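PDB 4P1L: solute-binding protein Csal_2479 from Chromohalobacter salexigens, which binds D-glucuronate in the periplasm and probably delivers it to a tripartite ATP-independent (TRAP) permease for transport into the cytoplasm. Local coordinates for residues A[97-101]-A[314-318]; A[135-139]-A[254-259]; A[155-161]-A[295-299]. One frame throughout, in Å; residues are numbered along the deposited sequence.

Contact 1 of 3, residues A[97-101]-A[314-318]; sequences PAANV and LESLV
Leu-314 reaches Ala-98 with its CG anti to the carbonyl carbon (chi1 -67°) and an extended second torsion (chi2 179°), which carries both methyls out to the turn at 97-101. Its CD1 comes to 3.7 Å from the backbone O of Pro-97, while CD2 lies 3.9 Å from Ala-98 CB, so the forked tip straddles the start of that turn. Leu-317, one helical turn further on, has CG anti to its N (chi1 -176°) and sends CD2 to within 4.0 Å of Val-101 CG2. Val-101 CG2 also meets Val-318 CG2 at 4.1 Å, the side chains crossing at a slant, and lies more distantly from Leu-314 CB. With an alanine at Leu-314, Ala-98 and Pro-97 O are likely to lose the two methyls that cover them, and Phe-307 of helix 301-310 a neighbour. The contact joins the loop after strand 84-88 to the C-terminal helix 315-323, with helix 121-132 packed on Leu-317 through Ile-122 and Phe-126. With methyl and methylene groups doing the touching between the side chains, the two segments are held by shape and burial of apolar surface, without a directional polar link.

Contact 2 of 3, residues A[135-139]-A[254-259]; sequences LIVLS and IREAAE. With SO4 (sulfate ion), chain E.
Leu-138 meets segment 254-259 of helix 248-282 at CB and both methyls. Its CB presses on Ala-258 CB at 3.3 Å, closer than usual for two carbons and a sign of tight packing. Beyond CG the chain forks: CD1 reaches Ile-254 CG2 at 3.8 Å, whereas CD2 lies over one face of the Arg-255 guanidinium, to the side of its centre. Sulfate O3 lies at the edge of that group; the ion, probably a crystallisation component, is also bonded by Trp-243 NE1. Arg-255 NE donates to sulfate O1 and Arg-255 NH2 to sulfate O3, both at 3.1 Å and 149°. NH2 further donates to a water that itself donates to Val-137 O, linking arginine and strand. Ser-139 OG, placed between its backbone N and carbonyl carbon (chi1 64°), donates to Ala-258 O at 2.9 Å from well above the carbonyl plane. Leu-138 and Ser-139, the pair opposite Leu-236, make a classic beta bulge. The axes of the short segments 135-139 and 254-259 pass 6.8 Å apart, at 53° between their N-to-C directions. Helix 248-282 covers an outermost strand, 135-141, of the five-stranded sheet, with Trp-243 of helix 240-245 against Leu-138, Ile-254 and Arg-255, and helix 37-52 on Ile-254.

Contact 3 of 3, residues A[155-161]-A[295-299]; sequences VETPDDV and AFQAK
Pro-158 and Phe-296 bring the two backbones to their nearest approach, 6.0 Å between CA atoms, where the 3-10 turn 158-161 meets the helical segment around Phe-296. The proline lies flat against the phenylalanine: its CG sits 3.7 Å from the ring centroid and 3° off the normal, a CH-pi contact over the middle of the face. Phe-296 is turned there by a CG anti to the carbonyl carbon (chi1 -78°) and a ring set nearly perpendicular to the CA-CB-CG plane (chi2 86°). At the edge of the ring, Val-155 CG1 is 3.8 Å from Phe-296 CZ and Val-161 CG2 4.2 Å from Phe-296 CE2. Lys-299 lays its aliphatic chain beside the proline, CD 3.7 Å from Pro-158 CB, and its bends at chi3 and chi4 leave NZ 4.6 Å from Asp-159 OD1, a separation at which opposite charges may attract without touching. The turn that presents the proline is itself braced: Asp-160 OD2 accepts from Glu-156 N through its anti lone pair (2.9 Å) and from Thr-157 N, which comes from above the carboxylate plane (3.1 Å). Contact 3 thus joins the loop between strands 146-150 and 165-168 to helix 293-298. Asn-288 of strand 286-288 bonds Val-155 O, Asp-291 shares a backbone hydrogen bond with Glu-156, and Phe-106 and Val-290 also touch the Phe-296 side chain.

The three contacts lie well apart and do not touch. The centres of contacts 1 and 2 are about 22 Å apart, those of contacts 1 and 3 about 25 Å, and those of contacts 2 and 3 about 38 Å, on opposite sides of the chain's centre. Along the chain, the segments of contact 1 bracket all the others, while those of contacts 2 and 3 alternate. Contact 2 joins helix 248-282 to an outer strand of the five-stranded sheet; contact 3 lies by the strand 286-288 edge of the four-stranded sheet; contact 1 brings in the C-terminal helix. Contacts 2 and 3 thus tie sequence-distant segments together in a solute-binding fold whose D-glucuronate pocket draws residues from both sheets.

Contact 1 of 3, residues A[97-101]-A[314-318]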
# COMPACT_ATOMS: atom_id res chain seq x y z
N PRO A 97 10.12 -3.05 11.77
CA PRO A 97 10.64 -4.30 11.19
C PRO A 97 9.57 -5.33 10.80
O PRO A 97 9.65 -5.87 9.70
CB PRO A 97 11.57 -4.82 12.29
CG PRO A 97 12.10 -3.57 12.91
CD PRO A 97 10.95 -2.58 12.89
N ALA A 98 8.59 -5.57 11.67
CA ALA A 98 7.54 -6.55 11.39
C ALA A 98 6.75 -6.23 10.14
O ALA A 98 6.29 -7.15 9.44
CB ALA A 98 6.57 -6.67 12.60
N ALA A 99 6.60 -4.94 9.84
CA ALA A 99 5.87 -4.53 8.66
C ALA A 99 6.52 -5.02 7.38
O ALA A 99 5.82 -5.19 6.37
CB ALA A 99 5.69 -2.98 8.63
N ASN A 100 7.84 -5.26 7.39
CA ASN A 100 8.50 -5.75 6.18
C ASN A 100 7.96 -7.10 5.71
O ASN A 100 8.07 -7.44 4.54
CB ASN A 100 10.01 -5.89 6.36
CG ASN A 100 10.73 -4.61 6.12
OD1 ASN A 100 10.56 -3.98 5.09
ND2 ASN A 100 11.51 -4.17 7.11
N VAL A 101 7.36 -7.86 6.62
CA VAL A 101 6.81 -9.15 6.23
C VAL A 101 5.77 -8.98 5.13
O VAL A 101 5.67 -9.80 4.23
CB VAL A 101 6.17 -9.87 7.45
CG1 VAL A 101 5.38 -11.10 7.02
CG2 VAL A 101 7.27 -10.27 8.45
N LEU A 314 10.83 -13.01 13.39
CA LEU A 314 9.70 -12.74 12.52
C LEU A 314 9.35 -13.98 11.68
O LEU A 314 8.38 -13.97 10.92
CB LEU A 314 9.98 -11.54 11.61
CG LEU A 314 10.13 -10.17 12.27
CD1 LEU A 314 10.44 -9.09 11.23
CD2 LEU A 314 8.86 -9.80 13.04
N GLU A 315 10.11 -15.05 11.84
CA GLU A 315 9.89 -16.23 11.02
C GLU A 315 8.48 -16.79 11.21
O GLU A 315 7.82 -17.18 10.25
CB GLU A 315 10.90 -17.33 11.33
CG GLU A 315 10.69 -18.59 10.45
CD GLU A 315 11.92 -19.47 10.38
OE1 GLU A 315 12.84 -19.27 11.20
OE2 GLU A 315 11.96 -20.35 9.48
N SER A 316 8.03 -16.84 12.45
CA SER A 316 6.72 -17.42 12.73
C SER A 316 5.57 -16.54 12.22
O SER A 316 4.48 -17.05 11.92
CB SER A 316 6.59 -17.75 14.23
OG SER A 316 6.45 -16.59 15.02
N LEU A 317 5.81 -15.24 12.10
CA LEU A 317 4.85 -14.37 11.46
C LEU A 317 4.75 -14.70 9.96
O LEU A 317 3.65 -14.77 9.41
CB LEU A 317 5.23 -12.91 11.68
CG LEU A 317 4.29 -11.84 11.15
CD1 LEU A 317 2.84 -12.08 11.60
CD2 LEU A 317 4.79 -10.45 11.61
N VAL A 318 5.89 -14.92 9.31
CA VAL A 318 5.90 -15.33 7.90
C VAL A 318 5.13 -16.65 7.71
O VAL A 318 4.25 -16.75 6.85
CB VAL A 318 7.32 -15.48 7.36
CG1 VAL A 318 7.29 -15.97 5.91
CG2 VAL A 318 8.11 -14.15 7.47

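Contact 2 of 3, residues A[135-139]-A[254-259]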
# COMPACT_ATOMS: atom_id res chain seq x y z
N LEU A 135 2.53 4.78 16.32
CA LEU A 135 1.38 4.84 15.42
C LEU A 135 0.30 3.88 15.87
O LEU A 135 0.55 2.67 16.04
CB LEU A 135 1.82 4.52 13.99
CG LEU A 135 2.83 5.49 13.35
CD1 LEU A 135 3.38 4.94 12.03
CD2 LEU A 135 2.21 6.88 13.13
N ILE A 136 -0.92 4.41 16.06
CA ILE A 136 -2.03 3.61 16.54
C ILE A 136 -2.94 3.25 15.37
O ILE A 136 -3.59 4.11 14.79
CB ILE A 136 -2.83 4.35 17.62
CG1 ILE A 136 -1.90 4.86 18.73
CG2 ILE A 136 -3.92 3.46 18.14
CD1 ILE A 136 -1.05 3.76 19.40
N VAL A 137 -2.95 1.97 14.99
CA VAL A 137 -3.73 1.53 13.83
C VAL A 137 -5.17 1.30 14.23
O VAL A 137 -5.45 0.56 15.19
CB VAL A 137 -3.20 0.21 13.24
CG1 VAL A 137 -4.14 -0.29 12.16
CG2 VAL A 137 -1.80 0.40 12.68
N LEU A 138 -6.09 1.95 13.51
CA LEU A 138 -7.50 1.85 13.81
C LEU A 138 -8.23 0.92 12.84
O LEU A 138 -9.25 0.33 13.20
CB LEU A 138 -8.14 3.23 13.74
CG LEU A 138 -7.54 4.28 14.68
CD1 LEU A 138 -8.39 5.53 14.64
CD2 LEU A 138 -7.44 3.73 16.09
N SER A 139 -7.76 0.82 11.61
CA SER A 139 -8.38 -0.05 10.64
C SER A 139 -7.46 -0.25 9.45
O SER A 139 -6.46 0.47 9.32
CB SER A 139 -9.72 0.52 10.19
OG SER A 139 -9.55 1.75 9.53
N ILE A 254 -13.91 7.00 17.86
CA ILE A 254 -13.05 7.20 16.70
C ILE A 254 -12.63 5.84 16.11
O ILE A 254 -12.54 5.67 14.90
CB ILE A 254 -11.86 8.11 17.06
CG1 ILE A 254 -12.39 9.52 17.39
CG2 ILE A 254 -10.82 8.16 15.93
CD1 ILE A 254 -11.36 10.46 17.94
N ARG A 255 -12.42 4.86 16.98
CA ARG A 255 -12.12 3.51 16.54
C ARG A 255 -13.31 2.97 15.72
O ARG A 255 -13.12 2.37 14.65
CB ARG A 255 -11.82 2.63 17.76
CG ARG A 255 -11.11 1.36 17.47
CD ARG A 255 -10.64 0.66 18.76
NE ARG A 255 -9.34 1.10 19.29
CZ ARG A 255 -8.17 0.82 18.73
NH1 ARG A 255 -8.11 0.17 17.57
NH2 ARG A 255 -7.04 1.24 19.30
N GLU A 256 -14.53 3.21 16.20
CA GLU A 256 -15.72 2.82 15.44
C GLU A 256 -15.78 3.52 14.07
O GLU A 256 -16.06 2.87 13.06
CB GLU A 256 -17.00 3.09 16.23
CG GLU A 256 -18.24 2.56 15.51
CD GLU A 256 -19.55 2.81 16.28
OE1 GLU A 256 -19.51 3.43 17.37
OE2 GLU A 256 -20.61 2.38 15.77
N ALA A 257 -15.53 4.82 14.04
CA ALA A 257 -15.52 5.58 12.79
C ALA A 257 -14.51 5.02 11.79
O ALA A 257 -14.78 4.96 10.60
CB ALA A 257 -15.19 7.03 13.05
N ALA A 258 -13.34 4.62 12.29
CA ALA A 258 -12.27 4.08 11.44
C ALA A 258 -12.64 2.71 10.87
O ALA A 258 -12.32 2.40 9.71
CB ALA A 258 -10.98 3.96 12.25
N GLU A 259 -13.29 1.90 11.68
CA GLU A 259 -13.76 0.59 11.24
C GLU A 259 -14.83 0.75 10.14
O GLU A 259 -14.76 0.08 9.12
CB GLU A 259 -14.29 -0.23 12.43
CG GLU A 259 -13.15 -0.69 13.35
CD GLU A 259 -13.62 -1.15 14.73
OE1 GLU A 259 -14.84 -1.32 14.91
OE2 GLU A 259 -12.75 -1.31 15.63
S SO4 E . -7.36 1.87 22.92
O1 SO4 E . -8.61 1.96 22.18
O2 SO4 E . -7.17 0.50 23.38
O3 SO4 E . -6.20 2.24 22.11
O4 SO4 E . -7.41 2.79 24.06
O HOH W 1 -4.83 -0.34 17.62

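Contact 3 of 3, residues A[155-161]-A[295-299]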
# COMPACT_ATOMS: atom_id res chain seq x y z
N VAL A 155 5.16 -8.35 -20.51
CA VAL A 155 5.94 -9.29 -19.72
C VAL A 155 5.18 -10.60 -19.55
O VAL A 155 4.07 -10.61 -19.01
CB VAL A 155 6.28 -8.71 -18.32
CG1 VAL A 155 6.84 -9.81 -17.41
CG2 VAL A 155 7.25 -7.58 -18.46
N GLU A 156 5.74 -11.68 -20.07
CA GLU A 156 5.09 -12.97 -20.06
C GLU A 156 5.74 -13.88 -19.06
O GLU A 156 5.05 -14.63 -18.38
CB GLU A 156 5.16 -13.65 -21.45
CG GLU A 156 4.52 -12.89 -22.59
CD GLU A 156 2.99 -12.90 -22.56
OE1 GLU A 156 2.40 -13.12 -21.47
OE2 GLU A 156 2.39 -12.70 -23.66
N THR A 157 7.07 -13.81 -18.99
CA THR A 157 7.85 -14.62 -18.07
C THR A 157 8.87 -13.74 -17.37
O THR A 157 9.11 -12.60 -17.76
CB THR A 157 8.62 -15.72 -18.81
OG1 THR A 157 9.57 -15.12 -19.70
CG2 THR A 157 7.68 -16.58 -19.63
N PRO A 158 9.48 -14.26 -16.31
CA PRO A 158 10.48 -13.43 -15.63
C PRO A 158 11.59 -12.89 -16.54
O PRO A 158 12.02 -11.74 -16.36
CB PRO A 158 11.01 -14.37 -14.55
CG PRO A 158 9.83 -15.22 -14.20
CD PRO A 158 9.20 -15.50 -15.56
N ASP A 159 12.01 -13.66 -17.53
CA ASP A 159 13.07 -13.18 -18.42
C ASP A 159 12.69 -11.94 -19.24
O ASP A 159 13.56 -11.21 -19.66
CB ASP A 159 13.59 -14.32 -19.31
CG ASP A 159 14.51 -15.28 -18.55
OD1 ASP A 159 14.62 -15.16 -17.30
OD2 ASP A 159 15.12 -16.17 -19.18
N ASP A 160 11.39 -11.69 -19.42
CA ASP A 160 10.96 -10.46 -20.09
C ASP A 160 11.19 -9.20 -19.23
O ASP A 160 11.08 -8.09 -19.73
CB ASP A 160 9.48 -10.54 -20.50
CG ASP A 160 9.21 -11.60 -21.54
OD1 ASP A 160 10.07 -11.81 -22.41
OD2 ASP A 160 8.15 -12.25 -21.49
N VAL A 161 11.52 -9.37 -17.96
CA VAL A 161 11.83 -8.21 -17.13
C VAL A 161 13.28 -7.72 -17.39
O VAL A 161 13.61 -6.59 -17.06
CB VAL A 161 11.56 -8.50 -15.63
CG1 VAL A 161 11.75 -7.24 -14.79
CG2 VAL A 161 10.13 -9.00 -15.44
N ALA A 295 6.10 -19.00 -11.58
CA ALA A 295 7.49 -18.87 -12.03
C ALA A 295 8.14 -17.62 -11.45
O ALA A 295 9.35 -17.60 -11.16
CB ALA A 295 7.59 -18.87 -13.57
N PHE A 296 7.35 -16.57 -11.27
CA PHE A 296 7.84 -15.35 -10.65
C PHE A 296 8.05 -15.59 -9.18
O PHE A 296 9.07 -15.23 -8.62
CB PHE A 296 6.84 -14.22 -10.83
CG PHE A 296 6.87 -13.60 -12.19
CD1 PHE A 296 6.13 -14.16 -13.23
CD2 PHE A 296 7.62 -12.47 -12.43
CE1 PHE A 296 6.15 -13.59 -14.49
CE2 PHE A 296 7.62 -11.91 -13.68
CZ PHE A 296 6.90 -12.49 -14.71
N GLN A 297 7.06 -16.24 -8.56
CA GLN A 297 7.12 -16.54 -7.15
C GLN A 297 8.32 -17.42 -6.81
O GLN A 297 8.98 -17.21 -5.79
CB GLN A 297 5.83 -17.21 -6.72
CG GLN A 297 5.77 -17.59 -5.25
CD GLN A 297 4.37 -18.04 -4.82
OE1 GLN A 297 3.51 -18.31 -5.67
NE2 GLN A 297 4.15 -18.13 -3.52
N ALA A 298 8.61 -18.41 -7.65
CA ALA A 298 9.71 -19.33 -7.36
C ALA A 298 11.02 -18.55 -7.28
O ALA A 298 11.89 -18.86 -6.46
CB ALA A 298 9.79 -20.41 -8.40
N LYS A 299 11.16 -17.52 -8.11
CA LYS A 299 12.37 -16.71 -8.09
C LYS A 299 12.55 -15.87 -6.82
O LYS A 299 13.63 -15.30 -6.59
CB LYS A 299 12.40 -15.80 -9.32
CG LYS A 299 12.76 -16.55 -10.59
CD LYS A 299 12.98 -15.58 -11.71
CE LYS A 299 14.07 -16.05 -12.67
NZ LYS A 299 13.70 -17.32 -13.31